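PDB 5B1R: B-cell differentiation antigen CD72 from Mus musculus, which acts as a B-cell co-receptor that recognises the Sm/RNP self-antigen and, ligated together with the B-cell receptor, inhibits its signalling by recruiting the phosphatase SHP-1. Local coordinates for residues A[61-66]-A[89-94]; A[41-46]-A[51-56]; A[16-21]-A[30-35]; A[7-12]-A[36-41]. The protein carries 2 engineered substitutions. All coordinates share one frame; numbering follows the deposited sequence.

Contact 1 (A[61-66]-A[89-94]). Unlike the reference sequence in segment 89-94: D89 (reference Val), K90 (reference Arg), K93 (reference Thr).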
loop_
_atom_site.group_PDB
_atom_site.type_symbol
_atom_site.label_atom_id
_atom_site.label_comp_id
_atom_site.label_asym_id
_atom_site.label_seq_id
_atom_site.Cartn_x
_atom_site.Cartn_y
_atom_site.Cartn_z
ATOM N N GLU A 61 -2.492 11.271 -4.337
ATOM C CA GLU A 61 -1.890 12.530 -4.750
ATOM C C GLU A 61 -0.475 12.735 -4.239
ATOM O O GLU A 61 0.248 13.576 -4.775
ATOM C CB GLU A 61 -2.763 13.695 -4.309
ATOM C CG GLU A 61 -4.090 13.764 -5.049
ATOM C CD GLU A 61 -4.943 14.959 -4.634
ATOM O OE1 GLU A 61 -6.149 14.961 -4.968
ATOM O OE2 GLU A 61 -4.417 15.890 -3.977
ATOM N N LEU A 62 -0.074 11.965 -3.229
ATOM C CA LEU A 62 1.275 12.056 -2.672
ATOM C C LEU A 62 2.239 10.996 -3.204
ATOM O O LEU A 62 3.429 11.021 -2.893
ATOM C CB LEU A 62 1.230 12.011 -1.143
ATOM C CG LEU A 62 0.646 13.289 -0.537
ATOM C CD1 LEU A 62 0.385 13.094 0.949
ATOM C CD2 LEU A 62 1.609 14.441 -0.756
ATOM N N LEU A 63 1.747 10.063 -4.011
ATOM C CA LEU A 63 2.634 9.059 -4.588
ATOM C C LEU A 63 3.434 9.644 -5.747
ATOM O O LEU A 63 2.944 10.492 -6.489
ATOM C CB LEU A 63 1.820 7.868 -5.078
ATOM C CG LEU A 63 1.015 7.117 -4.020
ATOM C CD1 LEU A 63 0.188 6.006 -4.683
ATOM C CD2 LEU A 63 1.913 6.554 -2.946
ATOM N N ASP A 64 4.654 9.159 -5.915
ATOM C CA ASP A 64 5.508 9.545 -7.023
ATOM C C ASP A 64 5.145 8.658 -8.211
ATOM O O ASP A 64 5.292 7.430 -8.151
ATOM C CB ASP A 64 6.951 9.329 -6.592
ATOM C CG ASP A 64 7.959 9.749 -7.638
ATOM O OD1 ASP A 64 7.631 9.795 -8.843
ATOM O OD2 ASP A 64 9.114 10.009 -7.238
ATOM N N ARG A 65 4.662 9.273 -9.285
ATOM C CA ARG A 65 4.193 8.518 -10.446
ATOM C C ARG A 65 5.287 7.709 -11.147
ATOM O O ARG A 65 4.988 6.825 -11.948
ATOM C CB ARG A 65 3.496 9.439 -11.448
ATOM C CG ARG A 65 4.436 10.332 -12.240
ATOM C CD ARG A 65 3.729 10.922 -13.459
ATOM N NE ARG A 65 3.191 9.879 -14.332
ATOM C CZ ARG A 65 1.942 9.845 -14.792
ATOM N NH1 ARG A 65 1.084 10.805 -14.472
ATOM N NH2 ARG A 65 1.551 8.849 -15.578
ATOM N N SER A 66 6.549 8.005 -10.844
ATOM C CA SER A 66 7.665 7.276 -11.442
ATOM C C SER A 66 8.089 6.063 -10.612
ATOM O O SER A 66 9.031 5.361 -10.983
ATOM C CB SER A 66 8.871 8.197 -11.630
ATOM O OG SER A 66 9.495 8.474 -10.391
ATOM N N ASP A 89 2.641 -8.071 -4.785
ATOM C CA ASP A 89 1.796 -7.069 -5.438
ATOM C C ASP A 89 2.328 -5.673 -5.173
ATOM O O ASP A 89 2.578 -5.307 -4.016
ATOM C CB ASP A 89 0.357 -7.117 -4.909
ATOM C CG ASP A 89 -0.379 -8.403 -5.243
ATOM O OD1 ASP A 89 0.239 -9.359 -5.729
ATOM O OD2 ASP A 89 -1.604 -8.452 -4.981
ATOM N N LYS A 90 2.459 -4.882 -6.237
ATOM C CA LYS A 90 2.840 -3.487 -6.089
ATOM C C LYS A 90 1.916 -2.658 -6.952
ATOM O O LYS A 90 1.380 -3.152 -7.934
ATOM C CB LYS A 90 4.303 -3.274 -6.482
ATOM C CG LYS A 90 4.558 -3.404 -7.979
ATOM C CD LYS A 90 6.044 -3.450 -8.328
ATOM C CE LYS A 90 6.268 -3.221 -9.813
ATOM N NZ LYS A 90 5.585 -4.249 -10.626
ATOM N N ILE A 91 1.728 -1.396 -6.595
ATOM C CA ILE A 91 0.962 -0.504 -7.453
ATOM C C ILE A 91 1.922 0.291 -8.345
ATOM O O ILE A 91 2.988 0.730 -7.919
ATOM C CB ILE A 91 -0.010 0.410 -6.667
ATOM C CG1 ILE A 91 0.727 1.272 -5.632
ATOM C CG2 ILE A 91 -1.088 -0.451 -6.019
ATOM C CD1 ILE A 91 -0.174 2.322 -4.968
ATOM N N LYS A 92 1.505 0.469 -9.585
ATOM C CA LYS A 92 2.320 1.136 -10.593
ATOM C C LYS A 92 1.405 1.985 -11.449
ATOM O O LYS A 92 0.266 1.595 -11.731
ATOM C CB LYS A 92 3.043 0.094 -11.441
ATOM C CG LYS A 92 3.905 0.694 -12.535
ATOM C CD LYS A 92 4.813 -0.367 -13.132
ATOM C CE LYS A 92 5.800 0.215 -14.148
ATOM N NZ LYS A 92 6.868 -0.769 -14.456
ATOM N N LYS A 93 1.885 3.157 -11.852
ATOM C CA LYS A 93 1.026 4.075 -12.584
ATOM C C LYS A 93 1.153 3.897 -14.075
ATOM O O LYS A 93 2.250 3.963 -14.626
ATOM C CB LYS A 93 1.297 5.539 -12.220
ATOM C CG LYS A 93 0.151 6.446 -12.665
ATOM C CD LYS A 93 0.258 7.860 -12.150
ATOM C CE LYS A 93 -1.033 8.604 -12.461
ATOM N NZ LYS A 93 -0.890 10.079 -12.319
ATOM N N TYR A 94 0.017 3.657 -14.716
ATOM C CA TYR A 94 -0.049 3.588 -16.168
ATOM C C TYR A 94 -0.870 4.748 -16.687
ATOM O O TYR A 94 -2.084 4.790 -16.494
ATOM C CB TYR A 94 -0.674 2.271 -16.605
ATOM C CG TYR A 94 0.190 1.082 -16.289
ATOM C CD1 TYR A 94 0.097 0.439 -15.060
ATOM C CD2 TYR A 94 1.116 0.611 -17.211
ATOM C CE1 TYR A 94 0.892 -0.648 -14.768
ATOM C CE2 TYR A 94 1.913 -0.473 -16.926
ATOM C CZ TYR A 94 1.798 -1.100 -15.705
ATOM O OH TYR A 94 2.593 -2.185 -15.419
HETATM O O HOH W 1 4.461 4.252 -11.220
#
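K93 stretches its hydrocarbon chain beneath the guanidinium of R65, with K93 CD 3.6 Å from the guanidinium plane and over its centre. The lysine methylenes thus give the flat cation an apolar bed, while the charged ends lie side by side: R65 NH1 and K93 NZ are 3.0 Å apart. Taken as donors they form no bond, and such proximity of like charges could lower the lysine's tendency to be protonated. R65 reaches this place because CG lies between backbone N and carbonyl carbon (chi1 74°) and the chain bends at chi3; NH2 is held there by a hydrogen bond to the carbonyl of Y95. K93, where the reference sequence has Thr, runs fully extended. The backbones are joined by a water, which donates to R65 O (2.7 Å) and accepts from K93 N (2.9 Å). Strand 87-94 is the middle strand of the smaller antiparallel sheet of the C-type lectin-like domain, between strands 69-70 and 97-104, and residues 61-66 lead from helix 57-60 toward that sheet. Further in, L63 CD1 meets I91 CD1 at 3.7 Å, the two branched side chains crossing at about a right angle and filling a layer with Y69 and I112. The loop itself is shaped by an Asx turn: D64 OD1 accepts from S66 N (2.9 Å, 160°) and from S66 OG (2.8 Å), both on one face of the carboxylate.

Contact 2 (A[41-46]-A[51-56])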
loop_
_atom_site.group_PDB
_atom_site.type_symbol
_atom_site.label_atom_id
_atom_site.label_comp_id
_atom_site.label_asym_id
_atom_site.label_seq_id
_atom_site.Cartn_x
_atom_site.Cartn_y
_atom_site.Cartn_z
ATOM N N ALA A 41 -0.260 -1.678 3.302
ATOM C CA ALA A 41 -1.558 -1.092 3.021
ATOM C C ALA A 41 -2.418 -2.014 2.157
ATOM O O ALA A 41 -1.935 -2.629 1.201
ATOM C CB ALA A 41 -1.372 0.254 2.355
ATOM N N ALA A 42 -3.704 -2.078 2.506
ATOM C CA ALA A 42 -4.620 -3.035 1.906
ATOM C C ALA A 42 -5.613 -2.314 1.011
ATOM O O ALA A 42 -6.317 -1.409 1.463
ATOM C CB ALA A 42 -5.361 -3.782 3.002
ATOM N N PHE A 43 -5.678 -2.735 -0.246
ATOM C CA PHE A 43 -6.567 -2.148 -1.239
ATOM C C PHE A 43 -7.282 -3.237 -2.033
ATOM O O PHE A 43 -7.490 -3.109 -3.229
ATOM C CB PHE A 43 -5.781 -1.222 -2.183
ATOM C CG PHE A 43 -5.062 -0.125 -1.472
ATOM C CD1 PHE A 43 -5.778 0.880 -0.829
ATOM C CD2 PHE A 43 -3.677 -0.121 -1.390
ATOM C CE1 PHE A 43 -5.123 1.880 -0.137
ATOM C CE2 PHE A 43 -3.011 0.890 -0.711
ATOM C CZ PHE A 43 -3.734 1.882 -0.073
ATOM N N ASP A 44 -7.666 -4.322 -1.369
ATOM C CA ASP A 44 -8.249 -5.437 -2.093
ATOM C C ASP A 44 -9.539 -5.070 -2.831
ATOM O O ASP A 44 -9.773 -5.566 -3.926
ATOM C CB ASP A 44 -8.564 -6.612 -1.173
ATOM C CG ASP A 44 -7.337 -7.301 -0.608
ATOM O OD1 ASP A 44 -6.184 -6.852 -0.782
ATOM O OD2 ASP A 44 -7.559 -8.343 0.034
ATOM N N GLU A 45 -10.388 -4.245 -2.210
ATOM C CA GLU A 45 -11.673 -3.872 -2.781
ATOM C C GLU A 45 -11.797 -2.354 -2.804
ATOM O O GLU A 45 -11.300 -1.659 -1.912
ATOM C CB GLU A 45 -12.818 -4.477 -1.954
ATOM C CG GLU A 45 -12.861 -5.999 -2.005
ATOM C CD GLU A 45 -13.357 -6.548 -3.316
ATOM O OE1 GLU A 45 -13.776 -5.778 -4.215
ATOM O OE2 GLU A 45 -13.328 -7.781 -3.443
ATOM N N PRO A 46 -12.533 -1.821 -3.781
ATOM C CA PRO A 46 -13.196 -2.561 -4.855
ATOM C C PRO A 46 -12.237 -2.986 -5.952
ATOM O O PRO A 46 -11.268 -2.280 -6.251
ATOM C CB PRO A 46 -14.180 -1.541 -5.424
ATOM C CG PRO A 46 -13.527 -0.231 -5.159
ATOM C CD PRO A 46 -12.833 -0.378 -3.842
ATOM N N TYR A 51 -6.097 -6.337 -11.938
ATOM C CA TYR A 51 -5.195 -5.183 -12.007
ATOM C C TYR A 51 -5.816 -3.913 -11.439
ATOM O O TYR A 51 -5.146 -2.877 -11.344
ATOM C CB TYR A 51 -4.759 -4.932 -13.459
ATOM C CG TYR A 51 -5.935 -4.786 -14.407
ATOM C CD1 TYR A 51 -6.660 -3.596 -14.474
ATOM C CD2 TYR A 51 -6.347 -5.847 -15.213
ATOM C CE1 TYR A 51 -7.757 -3.460 -15.314
ATOM C CE2 TYR A 51 -7.444 -5.716 -16.058
ATOM C CZ TYR A 51 -8.139 -4.517 -16.103
ATOM O OH TYR A 51 -9.226 -4.374 -16.941
ATOM N N GLU A 52 -7.103 -3.963 -11.094
ATOM C CA GLU A 52 -7.781 -2.756 -10.637
ATOM C C GLU A 52 -7.463 -2.431 -9.196
ATOM O O GLU A 52 -7.513 -3.307 -8.338
ATOM C CB GLU A 52 -9.291 -2.913 -10.750
ATOM C CG GLU A 52 -9.790 -2.869 -12.170
ATOM C CD GLU A 52 -11.297 -2.825 -12.267
ATOM O OE1 GLU A 52 -11.984 -3.232 -11.308
ATOM O OE2 GLU A 52 -11.798 -2.376 -13.315
ATOM N N VAL A 53 -7.189 -1.158 -8.919
ATOM C CA VAL A 53 -7.033 -0.712 -7.543
ATOM C C VAL A 53 -7.661 0.664 -7.417
ATOM O O VAL A 53 -7.600 1.470 -8.335
ATOM C CB VAL A 53 -5.528 -0.706 -7.131
ATOM C CG1 VAL A 53 -4.732 0.342 -7.872
ATOM C CG2 VAL A 53 -5.382 -0.517 -5.652
ATOM N N SER A 54 -8.310 0.905 -6.290
ATOM C CA SER A 54 -8.914 2.199 -6.008
ATOM C C SER A 54 -8.267 2.733 -4.740
ATOM O O SER A 54 -8.382 2.114 -3.685
ATOM C CB SER A 54 -10.405 2.020 -5.774
ATOM O OG SER A 54 -10.972 3.235 -5.333
ATOM N N LEU A 55 -7.589 3.874 -4.860
ATOM C CA LEU A 55 -6.851 4.480 -3.755
ATOM C C LEU A 55 -7.585 5.713 -3.259
ATOM O O LEU A 55 -8.221 6.405 -4.050
ATOM C CB LEU A 55 -5.475 4.930 -4.244
ATOM C CG LEU A 55 -4.605 3.856 -4.910
ATOM C CD1 LEU A 55 -3.368 4.480 -5.528
ATOM C CD2 LEU A 55 -4.193 2.800 -3.893
ATOM N N PRO A 56 -7.462 6.031 -1.963
ATOM C CA PRO A 56 -8.005 7.313 -1.491
ATOM C C PRO A 56 -7.213 8.471 -2.086
ATOM O O PRO A 56 -5.989 8.367 -2.257
ATOM C CB PRO A 56 -7.832 7.245 0.026
ATOM C CG PRO A 56 -7.033 6.096 0.309
ATOM C CD PRO A 56 -6.846 5.240 -0.888
HETATM O O HOH W 2 -9.107 -1.337 -4.698
HETATM O O HOH W 3 -7.052 -3.934 -5.707
#
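F43 O is gripped by two waters that link it to residues 51-56, the same segment on which the F43 side chain packs. One water sits 2.6 Å from F43 O and 2.7 Å from E52 O, bridging the two carbonyls. The other accepts from S54 N at 2.9 Å and also lies within bonding distance of F43 O and P46 O, so that one water lies among three backbone atoms; R100 adds a weak bond to F43 O. Direct backbone pairing is absent, and water takes its place between two irregular chains. Both belong to the irregular connection from strand 39-40 to helix 57-60 in this C-type lectin-like domain, and P56 occupies the N-cap position of that helix, where a residue lacking an amide hydrogen costs little. L55 CD2 stands over the centre of the F43 ring in a CH-pi contact, 3.7 Å from the centroid and only 2° off the normal, and the methyl is nearly equidistant from all six ring carbons. Leucine suits this because its branch lets one methyl descend on the face while the chain crosses at about a right angle. With CG of F43 anti to its carbonyl carbon (chi1 -58°), the ring is carried in toward F17 and L59, while V53 CG2 presses on F43 CB at 3.6 Å and P56 CD comes within 3.8 Å of F43 CE1. Toward the surface P46, which follows a cis peptide, lays its CG 3.9 Å from S54 CB.

Contact 3 (A[16-21]-A[30-35])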
loop_
_atom_site.group_PDB
_atom_site.type_symbol
_atom_site.label_atom_id
_atom_site.label_comp_id
_atom_site.label_asym_id
_atom_site.label_seq_id
_atom_site.Cartn_x
_atom_site.Cartn_y
_atom_site.Cartn_z
ATOM N N CYS A 16 -4.816 5.158 8.749
ATOM C CA CYS A 16 -3.751 6.104 8.469
ATOM C C CYS A 16 -2.728 5.403 7.585
ATOM O O CYS A 16 -2.326 4.280 7.889
ATOM C CB CYS A 16 -3.053 6.517 9.759
ATOM S SG CYS A 16 -4.137 7.193 11.033
ATOM N N PHE A 17 -2.277 6.086 6.534
ATOM C CA PHE A 17 -1.250 5.538 5.651
ATOM C C PHE A 17 0.087 6.221 5.886
ATOM O O PHE A 17 0.156 7.426 6.149
ATOM C CB PHE A 17 -1.635 5.722 4.192
ATOM C CG PHE A 17 -2.914 5.051 3.832
ATOM C CD1 PHE A 17 -2.978 3.672 3.682
ATOM C CD2 PHE A 17 -4.062 5.796 3.646
ATOM C CE1 PHE A 17 -4.176 3.062 3.362
ATOM C CE2 PHE A 17 -5.248 5.189 3.317
ATOM C CZ PHE A 17 -5.311 3.819 3.172
ATOM N N TYR A 18 1.147 5.436 5.739
ATOM C CA TYR A 18 2.504 5.934 5.815
ATOM C C TYR A 18 3.238 5.493 4.552
ATOM O O TYR A 18 3.337 4.282 4.275
ATOM C CB TYR A 18 3.219 5.392 7.062
ATOM C CG TYR A 18 4.670 5.775 7.089
ATOM C CD1 TYR A 18 5.053 7.058 7.449
ATOM C CD2 TYR A 18 5.666 4.865 6.724
ATOM C CE1 TYR A 18 6.388 7.415 7.451
ATOM C CE2 TYR A 18 6.986 5.222 6.735
ATOM C CZ TYR A 18 7.342 6.497 7.095
ATOM O OH TYR A 18 8.655 6.859 7.114
ATOM N N ILE A 19 3.729 6.463 3.785
ATOM C CA ILE A 19 4.544 6.134 2.618
ATOM C C ILE A 19 6.001 6.008 3.051
ATOM O O ILE A 19 6.583 6.954 3.558
ATOM C CB ILE A 19 4.431 7.214 1.519
ATOM C CG1 ILE A 19 2.973 7.415 1.073
ATOM C CG2 ILE A 19 5.353 6.852 0.344
ATOM C CD1 ILE A 19 2.773 8.699 0.276
ATOM N N SER A 20 6.582 4.831 2.855
ATOM C CA SER A 20 8.007 4.652 3.095
ATOM C C SER A 20 8.751 4.700 1.770
ATOM O O SER A 20 8.576 3.832 0.917
ATOM C CB SER A 20 8.291 3.332 3.802
ATOM O OG SER A 20 9.674 3.257 4.114
ATOM N N HIS A 21 9.573 5.729 1.593
ATOM C CA HIS A 21 10.295 5.904 0.336
ATOM C C HIS A 21 11.494 4.955 0.216
ATOM O O HIS A 21 12.050 4.784 -0.868
ATOM C CB HIS A 21 10.763 7.351 0.181
ATOM C CG HIS A 21 9.646 8.340 0.225
ATOM N ND1 HIS A 21 8.713 8.458 -0.784
ATOM C CD2 HIS A 21 9.297 9.247 1.168
ATOM C CE1 HIS A 21 7.845 9.402 -0.469
ATOM N NE2 HIS A 21 8.175 9.892 0.711
ATOM N N GLN A 30 7.281 -5.501 4.562
ATOM C CA GLN A 30 6.352 -6.050 5.549
ATOM C C GLN A 30 6.917 -5.965 6.965
ATOM O O GLN A 30 6.238 -5.517 7.891
ATOM C CB GLN A 30 5.985 -7.492 5.209
ATOM C CG GLN A 30 4.920 -8.061 6.125
ATOM C CD GLN A 30 4.444 -9.423 5.679
ATOM O OE1 GLN A 30 5.197 -10.189 5.078
ATOM N NE2 GLN A 30 3.187 -9.732 5.968
ATOM N N LYS A 31 8.182 -6.337 7.118
ATOM C CA LYS A 31 8.818 -6.280 8.425
ATOM C C LYS A 31 8.892 -4.842 8.924
ATOM O O LYS A 31 8.687 -4.574 10.115
ATOM C CB LYS A 31 10.203 -6.903 8.351
ATOM C CG LYS A 31 10.163 -8.420 8.296
ATOM C CD LYS A 31 11.491 -9.039 7.847
ATOM C CE LYS A 31 12.560 -8.989 8.930
ATOM N NZ LYS A 31 13.173 -7.642 9.108
ATOM N N TYR A 32 9.171 -3.913 8.023
ATOM C CA TYR A 32 9.245 -2.522 8.422
ATOM C C TYR A 32 7.865 -2.033 8.886
ATOM O O TYR A 32 7.738 -1.405 9.942
ATOM C CB TYR A 32 9.810 -1.642 7.310
ATOM C CG TYR A 32 9.928 -0.237 7.785
ATOM C CD1 TYR A 32 10.852 0.107 8.760
ATOM C CD2 TYR A 32 9.068 0.736 7.312
ATOM C CE1 TYR A 32 10.924 1.393 9.231
ATOM C CE2 TYR A 32 9.140 2.019 7.775
ATOM C CZ TYR A 32 10.073 2.342 8.738
ATOM O OH TYR A 32 10.148 3.624 9.222
ATOM N N CYS A 33 6.815 -2.330 8.123
ATOM C CA CYS A 33 5.483 -1.916 8.589
ATOM C C CYS A 33 5.168 -2.535 9.955
ATOM O O CYS A 33 4.638 -1.872 10.838
ATOM C CB CYS A 33 4.390 -2.273 7.584
ATOM S SG CYS A 33 4.520 -1.467 5.966
ATOM N N THR A 34 5.519 -3.802 10.137
ATOM C CA THR A 34 5.285 -4.461 11.415
ATOM C C THR A 34 6.020 -3.744 12.550
ATOM O O THR A 34 5.488 -3.630 13.652
ATOM C CB THR A 34 5.717 -5.940 11.345
ATOM O OG1 THR A 34 4.893 -6.602 10.385
ATOM C CG2 THR A 34 5.583 -6.630 12.705
ATOM N N SER A 35 7.224 -3.239 12.275
ATOM C CA SER A 35 7.991 -2.500 13.283
ATOM C C SER A 35 7.302 -1.192 13.686
ATOM O O SER A 35 7.589 -0.637 14.752
ATOM C CB SER A 35 9.428 -2.241 12.805
ATOM O OG SER A 35 9.500 -1.101 11.968
#
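The ring of Y32 is met at its edge, close to its own plane, by Y18 CE2, whereas Y32 CE2 approaches the Y18 ring obliquely; the two CE2 atoms are 4.0 Å apart. The side chains cross at about a right angle, so one corner of each ring touches and there is no stacking. S20 OG comes to the same corner of Y32, 3.9 Å from CE2 and oblique to the ring, but its polar partner is R24, whose guanidinium also forms a cation-pi contact with Y32: one arginine thus contacts both the serine hydroxyl and the aromatic ring. W9 meets the ring of Y18, with the planes at about 40°. Both tyrosines hold CG anti to the backbone N (Y32 chi1 -177°), and their length suits the gap, since the nearest CA atoms, those of Y18 and C33, are 8.8 Å apart. At the last turn of the helix, S35 OG donates to a lone pair of Y32 O at 2.7 Å, in the carbonyl plane. C33, next to Y32 on the helix, is disulfide-bonded to C113; C16, at the other end of the strand segment, is bonded to C5. A first helix laid beside the sheet and tied by a disulfide to its last long strand is a hallmark of the C-type lectin fold, and the second disulfide, closing an N-terminal hairpin, marks its long form.

Contact 4 (A[7-12]-A[36-41]). Engineered in segment 7-12: S7 (natural residue Cys).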
loop_
_atom_site.group_PDB
_atom_site.type_symbol
_atom_site.label_atom_id
_atom_site.label_comp_id
_atom_site.label_asym_id
_atom_site.label_seq_id
_atom_site.Cartn_x
_atom_site.Cartn_y
_atom_site.Cartn_z
ATOM N N SER A 7 1.202 13.159 12.750
ATOM C CA SER A 7 1.951 13.935 11.777
ATOM C C SER A 7 2.607 13.048 10.716
ATOM O O SER A 7 3.280 12.072 11.038
ATOM C CB SER A 7 3.035 14.716 12.525
ATOM O OG SER A 7 3.778 15.532 11.638
ATOM N N GLY A 8 2.431 13.398 9.442
ATOM C CA GLY A 8 3.085 12.683 8.369
ATOM C C GLY A 8 2.373 11.421 7.911
ATOM O O GLY A 8 2.859 10.742 7.014
ATOM N N TRP A 9 1.236 11.099 8.512
ATOM C CA TRP A 9 0.404 9.987 8.075
ATOM C C TRP A 9 -0.825 10.546 7.371
ATOM O O TRP A 9 -1.317 11.638 7.704
ATOM C CB TRP A 9 -0.019 9.107 9.254
ATOM C CG TRP A 9 1.085 8.337 9.907
ATOM C CD1 TRP A 9 2.116 8.838 10.617
ATOM C CD2 TRP A 9 1.232 6.909 9.934
ATOM N NE1 TRP A 9 2.907 7.818 11.096
ATOM C CE2 TRP A 9 2.385 6.621 10.690
ATOM C CE3 TRP A 9 0.495 5.841 9.402
ATOM C CZ2 TRP A 9 2.831 5.310 10.916
ATOM C CZ3 TRP A 9 0.925 4.554 9.634
ATOM C CH2 TRP A 9 2.092 4.295 10.377
ATOM N N ILE A 10 -1.325 9.792 6.402
ATOM C CA ILE A 10 -2.414 10.250 5.559
ATOM C C ILE A 10 -3.717 9.608 6.025
ATOM O O ILE A 10 -3.837 8.385 6.017
ATOM C CB ILE A 10 -2.132 9.877 4.092
ATOM C CG1 ILE A 10 -0.800 10.497 3.658
ATOM C CG2 ILE A 10 -3.272 10.299 3.181
ATOM C CD1 ILE A 10 -0.085 9.746 2.554
ATOM N N PRO A 11 -4.701 10.428 6.447
ATOM C CA PRO A 11 -5.920 9.857 7.036
ATOM C C PRO A 11 -6.922 9.402 5.992
ATOM O O PRO A 11 -7.085 10.058 4.949
ATOM C CB PRO A 11 -6.505 11.034 7.818
ATOM C CG PRO A 11 -6.053 12.267 7.019
ATOM C CD PRO A 11 -4.675 11.906 6.508
ATOM N N TYR A 12 -7.622 8.309 6.279
ATOM C CA TYR A 12 -8.744 7.905 5.444
ATOM C C TYR A 12 -9.621 6.998 6.284
ATOM O O TYR A 12 -9.152 5.988 6.797
ATOM C CB TYR A 12 -8.265 7.145 4.213
ATOM C CG TYR A 12 -9.375 6.758 3.273
ATOM C CD1 TYR A 12 -10.215 7.718 2.709
ATOM C CD2 TYR A 12 -9.583 5.437 2.944
ATOM C CE1 TYR A 12 -11.245 7.362 1.849
ATOM C CE2 TYR A 12 -10.586 5.064 2.066
ATOM C CZ TYR A 12 -11.427 6.034 1.534
ATOM O OH TYR A 12 -12.439 5.694 0.664
ATOM N N LEU A 36 6.393 -0.711 12.837
ATOM C CA LEU A 36 5.569 0.462 13.138
ATOM C C LEU A 36 4.209 0.072 13.714
ATOM O O LEU A 36 3.294 0.900 13.752
ATOM C CB LEU A 36 5.350 1.300 11.875
ATOM C CG LEU A 36 6.592 1.774 11.126
ATOM C CD1 LEU A 36 6.203 2.605 9.897
ATOM C CD2 LEU A 36 7.523 2.550 12.059
ATOM N N SER A 37 4.070 -1.181 14.143
ATOM C CA SER A 37 2.786 -1.713 14.611
ATOM C C SER A 37 1.710 -1.488 13.549
ATOM O O SER A 37 0.564 -1.178 13.855
ATOM C CB SER A 37 2.387 -1.103 15.956
ATOM O OG SER A 37 3.425 -1.313 16.891
ATOM N N SER A 38 2.114 -1.649 12.293
ATOM C CA SER A 38 1.269 -1.385 11.135
ATOM C C SER A 38 1.346 -2.589 10.220
ATOM O O SER A 38 1.981 -3.588 10.549
ATOM C CB SER A 38 1.758 -0.131 10.419
ATOM O OG SER A 38 1.644 0.975 11.282
ATOM N N LYS A 39 0.717 -2.491 9.063
ATOM C CA LYS A 39 0.744 -3.557 8.073
ATOM C C LYS A 39 0.894 -2.945 6.702
ATOM O O LYS A 39 0.666 -1.762 6.522
ATOM C CB LYS A 39 -0.545 -4.386 8.143
ATOM C CG LYS A 39 -1.803 -3.637 7.740
ATOM C CD LYS A 39 -3.080 -4.478 7.842
ATOM C CE LYS A 39 -4.292 -3.669 7.367
ATOM N NZ LYS A 39 -5.592 -4.402 7.441
ATOM N N LEU A 40 1.276 -3.739 5.714
ATOM C CA LEU A 40 1.241 -3.251 4.347
ATOM C C LEU A 40 -0.162 -2.796 4.004
ATOM O O LEU A 40 -1.145 -3.454 4.354
ATOM C CB LEU A 40 1.647 -4.363 3.397
ATOM C CG LEU A 40 3.148 -4.645 3.373
ATOM C CD1 LEU A 40 3.409 -6.009 2.750
ATOM C CD2 LEU A 40 3.911 -3.508 2.656
ATOM N N ALA A 41 -0.260 -1.678 3.302
ATOM C CA ALA A 41 -1.558 -1.092 3.021
ATOM C C ALA A 41 -2.418 -2.014 2.157
ATOM O O ALA A 41 -1.935 -2.629 1.201
ATOM C CB ALA A 41 -1.372 0.254 2.355
#
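This is a small surface contact, the edge of one aromatic ring against a turn, between the start of the N-terminal hairpin and the connection from helix 26-35 to strand 39-40. The far end of the W9 indole does the touching: S38 OG lies at its edge, near the ring plane, 3.5 Å from W9 CH2, and L36 CD1 comes obliquely to W9 CZ2 at a loose 4.4 Å. With CG anti to its carbonyl carbon (chi1 -68°) the indole is directed at residues 36-41, and is long enough to bridge backbones whose nearest CA atoms, those of W9 and S38, remain 11.8 Å apart; S115 of the last strand touches both side chains. The turn owes its form to a Schellman motif, with S37 at positive phi as the C-prime residue and the amides of S37 and S38 bonded to the carbonyls of T34 and C33. Serine at 38 fits because its hydroxyl folds back and donates to L36 O at 3.0 Å, although the hydroxyl lies well above the L36 carbonyl plane. Since that proton is spent on L36 O, the oxygen may turn an electron-rich side to the ring's C-H edge, a weakly favourable match at most.

How the contacts relate
From the N terminus, contact 4 closes the widest loop, bringing residues 7-12 to 36-41, and contact 3 is nested inside it, setting strand 15-21 against helix 26-35. Their centres lie about 7 Å apart, and the F17-I10 backbone pairing of the hairpin joins them. A41 ends contact 4 and begins contact 2, a short loop closed within the connection to helix 57-60. Contact 1 follows in series and reaches the smaller sheet. Nothing crosses. Apolar packing unites them: F17 on F43 and P56, L55 on L63 and I91, and, nearer the surface, L62 on I10 and I19, tying the hairpin and larger sheet to the smaller one.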